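Local coordinates for protein putative Glycosidase (PDB 3R67) that is a putative glycosidase, probably folded as a five-bladed beta-propeller like other members of its wider clan, at residues 133-138 with 180-185; 201-204 with 210-213; 220-223 with 229-232. All coordinates share one frame; numbering follows the deposited sequence. Where two conformers were deposited one is given.

Contact 1 of 3, residues 133-138 with 180-185; sequences VMLYTQ and ASIVTK
Leu135 and Ile182 meet at about a right angle, the branched end of the leucine set across the stem of the isoleucine. The touching atom of Leu135 is CD1, which lies 3.5 Å from CG1 of Ile182 and 3.5 Å from the methyl CB of Ala180. Both approaches are tighter than usual for carbon pairs, but they belong to one of two conformers modelled for Leu135, so the tightness itself is doubtful. Alanine suits its place because a single methyl meets the base of the leucine as well as its tip: CB of Ala180 is also 3.9 Å from CB of Leu135. Ile182 carries CG1 beside its backbone N (chi1 -74°), and with chi2 extended at -177° its CD1 reaches across to Val133. There the methyl CG1 of Val133 is 4.0 Å from CD1 of Ile182, and these two side chains again cross at about a right angle.

The two strands run nearly antiparallel, at 164°, yet their axes are 7.8 Å apart, too far for neighbours in one sheet. Strand 132-139 belongs to a four-stranded antiparallel sheet and strand 180-187 to the next sheet along the chain, consistent with two adjacent blades of a propeller packing through their side chains. Alternation does the sorting: Val133, Leu135, Ala180 and Ile182 turn toward the seam, while Met134, Tyr136 and Ser181 turn away from it. Aliphatic residues fit this buried layer, which Met202 extends by packing on Leu135, Ala180 and Ile182.

At one end the backbones are joined through a water that accepts from Ala180 N at 3.0 Å and gives a weak bond to Leu135 O.

Contact 2 of 3, residues 201-204 with 210-213; sequences WMYW and NVAT
The beta hairpin of strands 199-204 and 210-214 is held together here by two hydrogen-bonded pairs, Met202 with Ala212 and Trp204 with Asn210. Each pair is joined by a reciprocal couple of backbone bonds; Ala212 N, for example, gives to Met202 O at 2.9 Å. The non-hydrogen-bonded pairs, Trp201 with Thr213 and Tyr203 with Val211, alternate with them.

On the face bearing Trp201, Tyr203, Val211 and Thr213, the contacts are made by methyl groups and rings. Thr213 CG2 sits over one face of the Trp201 indole, 3.6 Å from the centroid of its six-membered ring and almost along the ring normal, a clear CH-pi contact. Threonine suits this spot because its methyl lies beside the backbone N and can cover the ring. Val211 divides its two branches: CG1 meets the Trp201 edge in plane, 3.5 Å from CE3, while CG2 lies 3.6 Å from CE1 of Tyr203, the two side chains running side by side.

Within the likely propeller, strand 199-204 lies between its hairpin partner and strand 180-187, so both of its edges are paired. The face bearing Met202, Trp204, Asn210 and Ala212 carries a polar bond. Trp204 NE1 donates to Asn210 OD1 at 2.7 Å, meeting a lone pair in the carbonyl plane, although OD1 stands somewhat out of the indole plane and the N-H is bent to 135°. Ring and amide are nearly perpendicular, 82° apart. Swinging CG opposite the backbone N (chi1 175°) places the Asn210 amide beside the indole. Asparagine fits because it offers an acceptor here while its ND2 donates to the carbonyls of Leu231 and Met223. Next to this bond, Ala212 CB packs 3.7 Å from Met202 CG, a small side chain against a flexible one.

Contact 3 of 3, residues 220-223 with 229-232; sequences WEPM and DFLK
Pro222 opens the contact by laying its pyrrolidine ring alongside Phe230, the two side chains pointing the same way. Its CB is 3.6 Å from CE1 of Phe230, and its CG lies 4.0 Å from that same carbon; CB comes in at the edge of the phenyl ring, near the ring plane, and not over a face. Phe230 reaches this position with CG beside its own backbone N (chi1 -64°), which brings the end of the ring back toward the proline. The same ring also stacks with Phe172 and meets the Trp204 ring edge-to-face. Proline suits the place because its ring offers a compact, rigid carbon surface to the phenyl edge, and its carbonyl is still available to accept a bond from Tyr168 OH.

The chain is here leaving strand 221-222, the short outer strand that follows strand 210-214 in the mixed sheet of the probable propeller blade. Five residues later, segment 229-232 returns as irregular loop, and no strand pairing develops between the two.

At Met223 the contact becomes polar. Its O accepts from Leu231 N at 2.9 Å, with a nearly straight N-H...O angle of 167°; the donor stands 24° out of the carbonyl plane. The same oxygen also takes a bond from the Asn210 side chain, so two donors grip it: Leu231 N, which ties the returning loop to the end of the strand, and the Asn210 amide from strand 210-214. Leu231 CB presses close beside this oxygen, at 3.4 Å. The side chains themselves meet loosely, Met223 CB being 4.2 Å from CD2 of Leu231, in a partly exposed patch. Further along, the long Met223 side chain packs on Trp201 and Val211, where a flexible, unbranched chain, here selenomethionine, can follow the surface of the hairpin.

The three contacts follow one another along the chain, each closing before the next opens, and lead from the interior outward. Contact 1 lies about 7 Å from the chain's centre, contact 2 about 14 Å and contact 3 about 19 Å. The centres of contacts 1 and 2 are about 9 Å apart, those of contacts 2 and 3 about 7 Å, and those of contacts 1 and 3 about 16 Å. All three reach one mixed sheet, in which strands 180-187, 199-204, 210-214 and 221-222 are successive neighbours. Contact 1 joins that sheet to the preceding one, contact 2 pairs strands within it, and contact 3 fastens a surface loop to its rim, so packing runs unbroken from the buried seam to the outside.

Contact 1 of 3, residues 133-138 with 180-185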
loop_
_atom_site.group_PDB
_atom_site.type_symbol
_atom_site.label_atom_id
_atom_site.label_comp_id
_atom_site.label_asym_id
_atom_site.label_seq_id
_atom_site.Cartn_x
_atom_site.Cartn_y
_atom_site.Cartn_z
ATOM N N VAL A 133 10.725 -0.937 -7.189
ATOM C CA VAL A 133 9.723 -1.867 -7.661
ATOM C C VAL A 133 8.378 -1.433 -7.073
ATOM O O VAL A 133 8.188 -1.409 -5.848
ATOM C CB VAL A 133 10.096 -3.337 -7.314
ATOM C CG1 VAL A 133 9.021 -4.321 -7.799
ATOM C CG2 VAL A 133 11.449 -3.698 -7.903
HETATM N N MSE A 134 7.454 -1.062 -7.960
HETATM C CA MSE A 134 6.128 -0.639 -7.551
HETATM C C MSE A 134 5.098 -1.698 -7.852
HETATM O O MSE A 134 5.066 -2.214 -8.965
HETATM C CB MSE A 134 5.732 0.659 -8.262
HETATM C CG MSE A 134 4.293 1.134 -7.913
HETATM SE SE MSE A 134 3.534 2.341 -9.241
HETATM C CE MSE A 134 4.628 3.739 -8.943
ATOM N N LEU A 135 4.261 -2.009 -6.856
ATOM C CA LEU A 135 3.128 -2.927 -6.944
ATOM C C LEU A 135 1.877 -2.118 -6.783
ATOM O O LEU A 135 1.721 -1.462 -5.744
ATOM C CB LEU A 135 3.234 -4.042 -5.893
ATOM C CG LEU A 135 4.363 -5.035 -6.098
ATOM C CD1 LEU A 135 4.720 -5.662 -4.828
ATOM C CD2 LEU A 135 4.046 -6.052 -7.183
ATOM N N TYR A 136 1.025 -2.081 -7.812
ATOM C CA TYR A 136 -0.182 -1.268 -7.763
ATOM C C TYR A 136 -1.365 -1.999 -8.376
ATOM O O TYR A 136 -1.208 -3.068 -8.974
ATOM C CB TYR A 136 0.095 0.047 -8.534
ATOM C CG TYR A 136 0.290 -0.130 -10.029
ATOM C CD1 TYR A 136 1.520 -0.526 -10.552
ATOM C CD2 TYR A 136 -0.739 0.160 -10.926
ATOM C CE1 TYR A 136 1.701 -0.710 -11.922
ATOM C CE2 TYR A 136 -0.565 0.004 -12.304
ATOM C CZ TYR A 136 0.660 -0.429 -12.799
ATOM O OH TYR A 136 0.863 -0.575 -14.156
ATOM N N THR A 137 -2.548 -1.409 -8.250
ATOM C CA THR A 137 -3.766 -1.962 -8.843
ATOM C C THR A 137 -4.106 -1.275 -10.143
ATOM O O THR A 137 -4.187 -0.045 -10.191
ATOM C CB THR A 137 -4.953 -1.809 -7.879
ATOM O OG1 THR A 137 -4.601 -2.246 -6.583
ATOM C CG2 THR A 137 -6.208 -2.513 -8.365
ATOM N N GLN A 138 -4.353 -2.077 -11.166
ATOM C CA GLN A 138 -4.882 -1.695 -12.480
ATOM C C GLN A 138 -6.382 -1.764 -12.402
ATOM O O GLN A 138 -6.885 -2.816 -11.999
ATOM C CB GLN A 138 -4.334 -2.604 -13.590
ATOM C CG GLN A 138 -2.846 -2.480 -13.805
ATOM C CD GLN A 138 -2.362 -3.418 -14.884
ATOM O OE1 GLN A 138 -2.685 -4.616 -14.909
ATOM N NE2 GLN A 138 -1.487 -2.916 -15.737
ATOM N N ALA A 180 -0.009 -5.459 -2.351
ATOM C CA ALA A 180 1.136 -6.346 -2.157
ATOM C C ALA A 180 2.224 -5.708 -1.309
ATOM O O ALA A 180 2.618 -4.550 -1.517
ATOM C CB ALA A 180 1.712 -6.743 -3.494
ATOM N N SER A 181 2.728 -6.505 -0.369
ATOM C CA SER A 181 3.776 -6.164 0.570
ATOM C C SER A 181 5.020 -7.026 0.343
ATOM O O SER A 181 5.064 -8.157 0.818
ATOM C CB SER A 181 3.275 -6.336 1.998
ATOM O OG SER A 181 2.183 -5.464 2.222
ATOM N N ILE A 182 6.024 -6.489 -0.387
ATOM C CA ILE A 182 7.302 -7.186 -0.636
ATOM C C ILE A 182 8.078 -7.268 0.683
ATOM O O ILE A 182 8.031 -6.317 1.443
ATOM C CB ILE A 182 8.144 -6.489 -1.764
ATOM C CG1 ILE A 182 7.521 -6.778 -3.137
ATOM C CG2 ILE A 182 9.619 -6.980 -1.772
ATOM C CD1 ILE A 182 8.332 -6.189 -4.387
ATOM N N VAL A 183 8.829 -8.374 0.918
ATOM C CA VAL A 183 9.663 -8.537 2.112
ATOM C C VAL A 183 10.972 -7.731 1.903
ATOM O O VAL A 183 11.688 -7.907 0.916
ATOM C CB VAL A 183 9.939 -10.014 2.490
ATOM C CG1 VAL A 183 10.857 -10.101 3.702
ATOM C CG2 VAL A 183 8.637 -10.757 2.771
ATOM N N THR A 184 11.244 -6.839 2.839
ATOM C CA THR A 184 12.418 -5.972 2.864
ATOM C C THR A 184 13.203 -6.186 4.150
ATOM O O THR A 184 12.689 -6.750 5.114
ATOM C CB THR A 184 12.030 -4.461 2.726
ATOM O OG1 THR A 184 11.318 -4.023 3.887
ATOM C CG2 THR A 184 11.276 -4.141 1.462
ATOM N N LYS A 185 14.435 -5.680 4.182
ATOM C CA LYS A 185 15.282 -5.751 5.371
ATOM C C LYS A 185 16.180 -4.537 5.409
ATOM O O LYS A 185 16.398 -3.912 4.369
ATOM C CB LYS A 185 16.120 -7.063 5.420
ATOM C CG LYS A 185 17.199 -7.184 4.340
ATOM C CD LYS A 185 17.960 -8.477 4.465
ATOM C CE LYS A 185 19.018 -8.592 3.404
ATOM N NZ LYS A 185 19.769 -9.872 3.511
HETATM O O HOH W 1 0.207 -3.121 -4.222
#

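Contact 2 of 3, residues 201-204 with 210-213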
loop_
_atom_site.group_PDB
_atom_site.type_symbol
_atom_site.label_atom_id
_atom_site.label_comp_id
_atom_site.label_asym_id
_atom_site.label_seq_id
_atom_site.Cartn_x
_atom_site.Cartn_y
_atom_site.Cartn_z
ATOM N N TRP A 201 10.078 -12.417 -2.025
ATOM C CA TRP A 201 8.818 -12.802 -1.383
ATOM C C TRP A 201 7.868 -11.636 -1.213
ATOM O O TRP A 201 8.309 -10.507 -0.977
ATOM C CB TRP A 201 9.131 -13.387 0.012
ATOM C CG TRP A 201 9.941 -14.655 -0.018
ATOM C CD1 TRP A 201 11.282 -14.765 -0.241
ATOM C CD2 TRP A 201 9.464 -15.982 0.217
ATOM N NE1 TRP A 201 11.658 -16.087 -0.224
ATOM C CE2 TRP A 201 10.563 -16.858 0.054
ATOM C CE3 TRP A 201 8.205 -16.526 0.538
ATOM C CZ2 TRP A 201 10.449 -18.244 0.220
ATOM C CZ3 TRP A 201 8.090 -17.903 0.690
ATOM C CH2 TRP A 201 9.199 -18.745 0.521
HETATM N N MSE A 202 6.554 -11.914 -1.286
HETATM C CA MSE A 202 5.551 -10.879 -1.005
HETATM C C MSE A 202 4.290 -11.436 -0.374
HETATM O O MSE A 202 3.846 -12.528 -0.712
HETATM C CB MSE A 202 5.130 -10.084 -2.253
HETATM C CG MSE A 202 4.305 -10.874 -3.268
HETATM SE SE MSE A 202 3.624 -9.754 -4.709
HETATM C CE MSE A 202 5.022 -8.784 -4.820
ATOM N N TYR A 203 3.676 -10.624 0.483
ATOM C CA TYR A 203 2.347 -10.835 1.034
ATOM C C TYR A 203 1.420 -10.033 0.181
ATOM O O TYR A 203 1.769 -8.900 -0.158
ATOM C CB TYR A 203 2.272 -10.449 2.520
ATOM C CG TYR A 203 3.243 -11.211 3.385
ATOM C CD1 TYR A 203 2.914 -12.463 3.901
ATOM C CD2 TYR A 203 4.501 -10.688 3.682
ATOM C CE1 TYR A 203 3.822 -13.188 4.666
ATOM C CE2 TYR A 203 5.408 -11.400 4.463
ATOM C CZ TYR A 203 5.066 -12.652 4.944
ATOM O OH TYR A 203 5.960 -13.362 5.695
ATOM N N TRP A 204 0.298 -10.599 -0.248
ATOM C CA TRP A 204 -0.625 -9.815 -1.048
ATOM C C TRP A 204 -2.049 -10.257 -0.736
ATOM O O TRP A 204 -2.273 -11.398 -0.336
ATOM C CB TRP A 204 -0.304 -9.932 -2.568
ATOM C CG TRP A 204 -0.650 -11.273 -3.138
ATOM C CD1 TRP A 204 0.117 -12.403 -3.117
ATOM C CD2 TRP A 204 -1.894 -11.639 -3.738
ATOM N NE1 TRP A 204 -0.579 -13.457 -3.668
ATOM C CE2 TRP A 204 -1.827 -13.020 -4.035
ATOM C CE3 TRP A 204 -3.079 -10.938 -4.030
ATOM C CZ2 TRP A 204 -2.880 -13.700 -4.650
ATOM C CZ3 TRP A 204 -4.138 -11.627 -4.596
ATOM C CH2 TRP A 204 -4.030 -12.989 -4.904
ATOM N N ASN A 210 -2.161 -14.027 0.841
ATOM C CA ASN A 210 -1.440 -15.103 0.172
ATOM C C ASN A 210 0.035 -14.715 0.136
ATOM O O ASN A 210 0.361 -13.545 0.325
ATOM C CB ASN A 210 -2.024 -15.373 -1.243
ATOM C CG ASN A 210 -1.276 -16.399 -2.080
ATOM O OD1 ASN A 210 -0.666 -16.074 -3.092
ATOM N ND2 ASN A 210 -1.212 -17.631 -1.629
ATOM N N VAL A 211 0.926 -15.686 -0.077
ATOM C CA VAL A 211 2.359 -15.429 -0.210
ATOM C C VAL A 211 2.753 -15.809 -1.628
ATOM O O VAL A 211 2.383 -16.881 -2.108
ATOM C CB VAL A 211 3.226 -16.147 0.863
ATOM C CG1 VAL A 211 4.723 -15.935 0.607
ATOM C CG2 VAL A 211 2.847 -15.700 2.275
ATOM N N ALA A 212 3.439 -14.898 -2.321
ATOM C CA ALA A 212 3.929 -15.134 -3.675
ATOM C C ALA A 212 5.439 -14.994 -3.702
ATOM O O ALA A 212 5.997 -14.273 -2.866
ATOM C CB ALA A 212 3.276 -14.171 -4.656
ATOM N N THR A 213 6.108 -15.691 -4.647
ATOM C CA THR A 213 7.564 -15.615 -4.782
ATOM C C THR A 213 7.940 -15.235 -6.224
ATOM O O THR A 213 7.145 -15.400 -7.155
ATOM C CB THR A 213 8.250 -16.928 -4.361
ATOM O OG1 THR A 213 7.956 -17.978 -5.282
ATOM C CG2 THR A 213 7.910 -17.350 -2.938
#

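Contact 3 of 3, residues 220-223 with 229-232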
loop_
_atom_site.group_PDB
_atom_site.type_symbol
_atom_site.label_atom_id
_atom_site.label_comp_id
_atom_site.label_asym_id
_atom_site.label_seq_id
_atom_site.Cartn_x
_atom_site.Cartn_y
_atom_site.Cartn_z
ATOM N N TRP A 220 5.567 -12.917 -10.619
ATOM C CA TRP A 220 5.293 -13.448 -9.295
ATOM C C TRP A 220 4.418 -14.677 -9.394
ATOM O O TRP A 220 3.522 -14.741 -10.229
ATOM C CB TRP A 220 4.637 -12.372 -8.413
ATOM C CG TRP A 220 5.578 -11.243 -8.113
ATOM C CD1 TRP A 220 5.827 -10.147 -8.892
ATOM C CD2 TRP A 220 6.454 -11.139 -6.984
ATOM N NE1 TRP A 220 6.783 -9.355 -8.303
ATOM C CE2 TRP A 220 7.204 -9.953 -7.142
ATOM C CE3 TRP A 220 6.661 -11.924 -5.837
ATOM C CZ2 TRP A 220 8.135 -9.527 -6.192
ATOM C CZ3 TRP A 220 7.602 -11.512 -4.909
ATOM C CH2 TRP A 220 8.323 -10.326 -5.087
ATOM N N GLU A 221 4.688 -15.654 -8.528
ATOM C CA GLU A 221 3.986 -16.923 -8.505
ATOM C C GLU A 221 3.258 -17.138 -7.149
ATOM O O GLU A 221 3.926 -17.424 -6.151
ATOM C CB GLU A 221 4.991 -18.057 -8.772
ATOM C CG GLU A 221 4.362 -19.429 -8.862
ATOM C CD GLU A 221 5.372 -20.547 -8.982
ATOM O OE1 GLU A 221 5.970 -20.920 -7.949
ATOM O OE2 GLU A 221 5.552 -21.065 -10.106
ATOM N N PRO A 222 1.900 -17.025 -7.105
ATOM C CA PRO A 222 1.174 -17.277 -5.844
ATOM C C PRO A 222 1.377 -18.701 -5.336
ATOM O O PRO A 222 1.345 -19.652 -6.130
ATOM C CB PRO A 222 -0.298 -17.052 -6.227
ATOM C CG PRO A 222 -0.255 -16.213 -7.466
ATOM C CD PRO A 222 0.965 -16.684 -8.199
HETATM N N MSE A 223 1.602 -18.860 -4.020
HETATM C CA MSE A 223 1.807 -20.197 -3.451
HETATM C C MSE A 223 0.471 -20.873 -3.271
HETATM O O MSE A 223 -0.486 -20.241 -2.820
HETATM C CB MSE A 223 2.580 -20.135 -2.137
HETATM C CG MSE A 223 4.031 -19.685 -2.346
HETATM SE SE MSE A 223 5.055 -19.638 -0.726
HETATM C CE MSE A 223 5.035 -21.547 -0.329
ATOM N N ASP A 229 -5.380 -24.439 -4.622
ATOM C CA ASP A 229 -6.005 -23.191 -4.187
ATOM C C ASP A 229 -4.973 -22.316 -3.510
ATOM O O ASP A 229 -3.975 -22.845 -3.026
ATOM C CB ASP A 229 -7.178 -23.493 -3.233
ATOM C CG ASP A 229 -8.245 -24.386 -3.836
ATOM O OD1 ASP A 229 -8.595 -24.178 -5.026
ATOM O OD2 ASP A 229 -8.750 -25.277 -3.113
ATOM N N PHE A 230 -5.198 -20.996 -3.448
ATOM C CA PHE A 230 -4.239 -20.122 -2.780
ATOM C C PHE A 230 -3.975 -20.511 -1.345
ATOM O O PHE A 230 -4.906 -20.841 -0.605
ATOM C CB PHE A 230 -4.684 -18.651 -2.758
ATOM C CG PHE A 230 -4.823 -17.943 -4.074
ATOM C CD1 PHE A 230 -3.739 -17.833 -4.939
ATOM C CD2 PHE A 230 -5.984 -17.246 -4.380
ATOM C CE1 PHE A 230 -3.858 -17.151 -6.146
ATOM C CE2 PHE A 230 -6.086 -16.524 -5.562
ATOM C CZ PHE A 230 -5.020 -16.481 -6.440
ATOM N N LEU A 231 -2.710 -20.423 -0.949
ATOM C CA LEU A 231 -2.307 -20.591 0.436
ATOM C C LEU A 231 -2.731 -19.327 1.193
ATOM O O LEU A 231 -2.393 -18.220 0.760
ATOM C CB LEU A 231 -0.796 -20.850 0.508
ATOM C CG LEU A 231 -0.201 -21.082 1.878
ATOM C CD1 LEU A 231 -0.674 -22.407 2.465
ATOM C CD2 LEU A 231 1.310 -21.083 1.798
ATOM N N LYS A 232 -3.547 -19.475 2.238
ATOM C CA LYS A 232 -4.046 -18.349 3.026
ATOM C C LYS A 232 -3.309 -18.310 4.376
ATOM O O LYS A 232 -3.589 -19.122 5.258
ATOM C CB LYS A 232 -5.567 -18.472 3.206
ATOM C CG LYS A 232 -6.349 -18.460 1.902
ATOM C CD LYS A 232 -7.837 -18.587 2.162
ATOM C CE LYS A 232 -8.647 -18.479 0.894
ATOM N NZ LYS A 232 -10.104 -18.534 1.186
#